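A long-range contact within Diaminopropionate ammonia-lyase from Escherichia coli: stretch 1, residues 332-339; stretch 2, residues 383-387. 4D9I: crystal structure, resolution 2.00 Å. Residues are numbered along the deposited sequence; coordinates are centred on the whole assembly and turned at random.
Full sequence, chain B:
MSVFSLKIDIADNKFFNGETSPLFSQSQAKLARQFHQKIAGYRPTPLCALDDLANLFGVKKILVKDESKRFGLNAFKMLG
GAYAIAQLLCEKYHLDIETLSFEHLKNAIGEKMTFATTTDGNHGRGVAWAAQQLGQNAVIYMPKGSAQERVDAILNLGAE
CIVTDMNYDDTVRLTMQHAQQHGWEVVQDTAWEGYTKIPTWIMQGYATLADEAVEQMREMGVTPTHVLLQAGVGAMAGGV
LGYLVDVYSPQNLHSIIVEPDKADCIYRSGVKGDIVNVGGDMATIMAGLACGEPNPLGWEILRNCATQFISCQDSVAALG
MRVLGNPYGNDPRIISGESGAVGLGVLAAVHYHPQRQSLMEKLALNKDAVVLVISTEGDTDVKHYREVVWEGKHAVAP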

# COMPACT_ATOMS: atom_id res chain seq x y z
N PRO B 332 -9.43 3.26 -6.07
CA PRO B 332 -9.49 1.87 -5.58
C PRO B 332 -8.09 1.22 -5.55
O PRO B 332 -7.23 1.58 -6.35
CB PRO B 332 -10.38 1.15 -6.62
CG PRO B 332 -10.15 1.95 -7.88
CD PRO B 332 -10.03 3.39 -7.41
N ARG B 333 -7.89 0.28 -4.62
CA ARG B 333 -6.63 -0.42 -4.41
C ARG B 333 -6.61 -1.70 -5.26
O ARG B 333 -7.63 -2.34 -5.39
CB ARG B 333 -6.53 -0.80 -2.94
CG ARG B 333 -5.38 -1.72 -2.57
CD ARG B 333 -5.09 -1.60 -1.08
NE ARG B 333 -4.33 -2.74 -0.58
CZ ARG B 333 -4.90 -3.75 0.08
NH1 ARG B 333 -6.20 -3.71 0.34
NH2 ARG B 333 -4.17 -4.76 0.54
N ILE B 334 -5.44 -2.06 -5.80
CA ILE B 334 -5.28 -3.22 -6.69
C ILE B 334 -4.04 -4.02 -6.26
O ILE B 334 -2.96 -3.45 -6.03
CB ILE B 334 -5.14 -2.77 -8.18
CG1 ILE B 334 -6.43 -2.07 -8.67
CG2 ILE B 334 -4.75 -3.94 -9.07
CD1 ILE B 334 -6.31 -1.33 -10.00
N ILE B 335 -4.21 -5.33 -6.10
CA ILE B 335 -3.11 -6.22 -5.72
C ILE B 335 -2.53 -6.71 -7.05
O ILE B 335 -3.20 -7.42 -7.81
CB ILE B 335 -3.60 -7.42 -4.86
CG1 ILE B 335 -4.37 -6.95 -3.60
CG2 ILE B 335 -2.43 -8.33 -4.51
CD1 ILE B 335 -3.66 -5.90 -2.77
N SER B 336 -1.29 -6.31 -7.32
CA SER B 336 -0.66 -6.55 -8.62
C SER B 336 0.75 -7.09 -8.41
O SER B 336 1.57 -6.46 -7.73
CB SER B 336 -0.60 -5.23 -9.41
OG SER B 336 -0.25 -5.45 -10.78
N GLY B 337 1.03 -8.23 -9.05
CA GLY B 337 2.34 -8.88 -8.95
C GLY B 337 3.39 -8.13 -9.75
O GLY B 337 3.07 -7.19 -10.46
N GLU B 338 4.63 -8.58 -9.67
CA GLU B 338 5.72 -7.88 -10.35
C GLU B 338 5.47 -7.63 -11.85
O GLU B 338 5.51 -6.47 -12.32
CB GLU B 338 7.05 -8.60 -10.13
CG GLU B 338 8.24 -7.72 -10.46
CD GLU B 338 9.55 -8.36 -10.07
OE1 GLU B 338 9.55 -9.54 -9.69
OE2 GLU B 338 10.59 -7.69 -10.14
N SER B 339 5.17 -8.70 -12.57
CA SER B 339 4.82 -8.60 -13.98
C SER B 339 3.46 -7.95 -14.25
O SER B 339 3.26 -7.37 -15.32
CB SER B 339 4.87 -9.98 -14.64
OG SER B 339 6.20 -10.42 -14.69
N LYS B 383 5.17 -13.95 -0.76
CA LYS B 383 6.45 -13.65 -0.10
C LYS B 383 7.08 -12.44 -0.77
O LYS B 383 7.36 -11.44 -0.13
CB LYS B 383 7.39 -14.86 -0.22
CG LYS B 383 8.54 -14.87 0.77
CD LYS B 383 9.16 -16.27 0.79
CE LYS B 383 10.39 -16.33 1.69
NZ LYS B 383 11.35 -15.23 1.37
N HIS B 384 7.26 -12.54 -2.09
CA HIS B 384 7.83 -11.45 -2.90
C HIS B 384 6.96 -10.21 -2.88
O HIS B 384 7.46 -9.06 -2.80
CB HIS B 384 8.04 -11.99 -4.33
CG HIS B 384 8.54 -10.96 -5.30
ND1 HIS B 384 9.82 -10.52 -5.30
CD2 HIS B 384 7.89 -10.27 -6.32
CE1 HIS B 384 9.97 -9.60 -6.27
NE2 HIS B 384 8.79 -9.45 -6.90
N TYR B 385 5.65 -10.41 -2.99
CA TYR B 385 4.71 -9.28 -3.02
C TYR B 385 4.90 -8.43 -1.75
O TYR B 385 5.06 -7.21 -1.82
CB TYR B 385 3.26 -9.75 -3.11
CG TYR B 385 2.31 -8.57 -3.19
CD1 TYR B 385 2.15 -7.87 -4.37
CD2 TYR B 385 1.62 -8.13 -2.05
CE1 TYR B 385 1.31 -6.75 -4.46
CE2 TYR B 385 0.78 -7.03 -2.11
CZ TYR B 385 0.63 -6.35 -3.29
OH TYR B 385 -0.20 -5.28 -3.34
N ARG B 386 4.91 -9.10 -0.60
CA ARG B 386 5.01 -8.39 0.68
C ARG B 386 6.41 -7.82 0.92
O ARG B 386 6.56 -6.73 1.49
CB ARG B 386 4.54 -9.28 1.84
CG ARG B 386 3.04 -9.58 1.81
CD ARG B 386 2.20 -8.32 1.68
NE ARG B 386 0.81 -8.62 1.35
CZ ARG B 386 -0.20 -7.75 1.41
NH1 ARG B 386 0.03 -6.49 1.81
NH2 ARG B 386 -1.43 -8.13 1.07
N GLU B 387 7.44 -8.54 0.46
CA GLU B 387 8.80 -7.99 0.48
C GLU B 387 8.88 -6.65 -0.29
O GLU B 387 9.52 -5.69 0.17
CB GLU B 387 9.82 -9.03 -0.03
CG GLU B 387 10.14 -10.07 1.02
CD GLU B 387 10.79 -11.34 0.48
OE1 GLU B 387 10.95 -11.50 -0.75
OE2 GLU B 387 11.12 -12.20 1.30
O HOH W 1 -4.64 -7.78 0.46
O HOH W 2 -0.43 -4.07 -5.75

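Stretch 2 is one helical segment, and stretch 1 passes it mostly as an extended loop, with backbone angles in the β region from R333 to S336. The contact is modest, burying 277 Å² over both sides; side chains and ordered water do most of the joining.

K383 lies beyond reach of stretch 1. Its NZ forms a salt bridge with E387 OE2 at 3.0 Å, one turn along the same helix, where E387 N also bonds to K383 O at 3.0 Å.

H384 is the first residue of the helix to meet stretch 1. Its CA-to-CB bond points toward stretch 1, and NE2 comes within 2.9 Å of E338 OE1. E338 starts sideways but, with chi1 and chi2 both t, extends its carboxylate to the imidazole. The pairing is polar and close, although the geometry leaves its hydrogen bonding open.

Y385 contributes the largest covered area, 77 Å². Chi1 is t, and the ring reaches the loop although CB points sideways. I335 CG2 sits 4.2 Å from the centroid of the Y385 ring, 24° off its normal, which places the methyl over a face in a CH-pi contact. At the ring edge, S336 O approaches Y385 CE1 at 3.3 Å; this carbonyl is buried without a polar partner in the model. The phenol is tied to the loop backbone through water 2, which accepts from Y385 OH at 2.7 Å and from S336 N at 2.9 Å and donates to I334 O at 2.6 Å.

R386 brings its NH2 to 4.4 Å from R333 NH2, a close approach of like charges. Water 1 accepts weak hydrogen bonds from both, at 3.1 Å from R333 NH2 and 3.3 Å from R386 NH2, so its oxygen offers the two cations a shared acceptor.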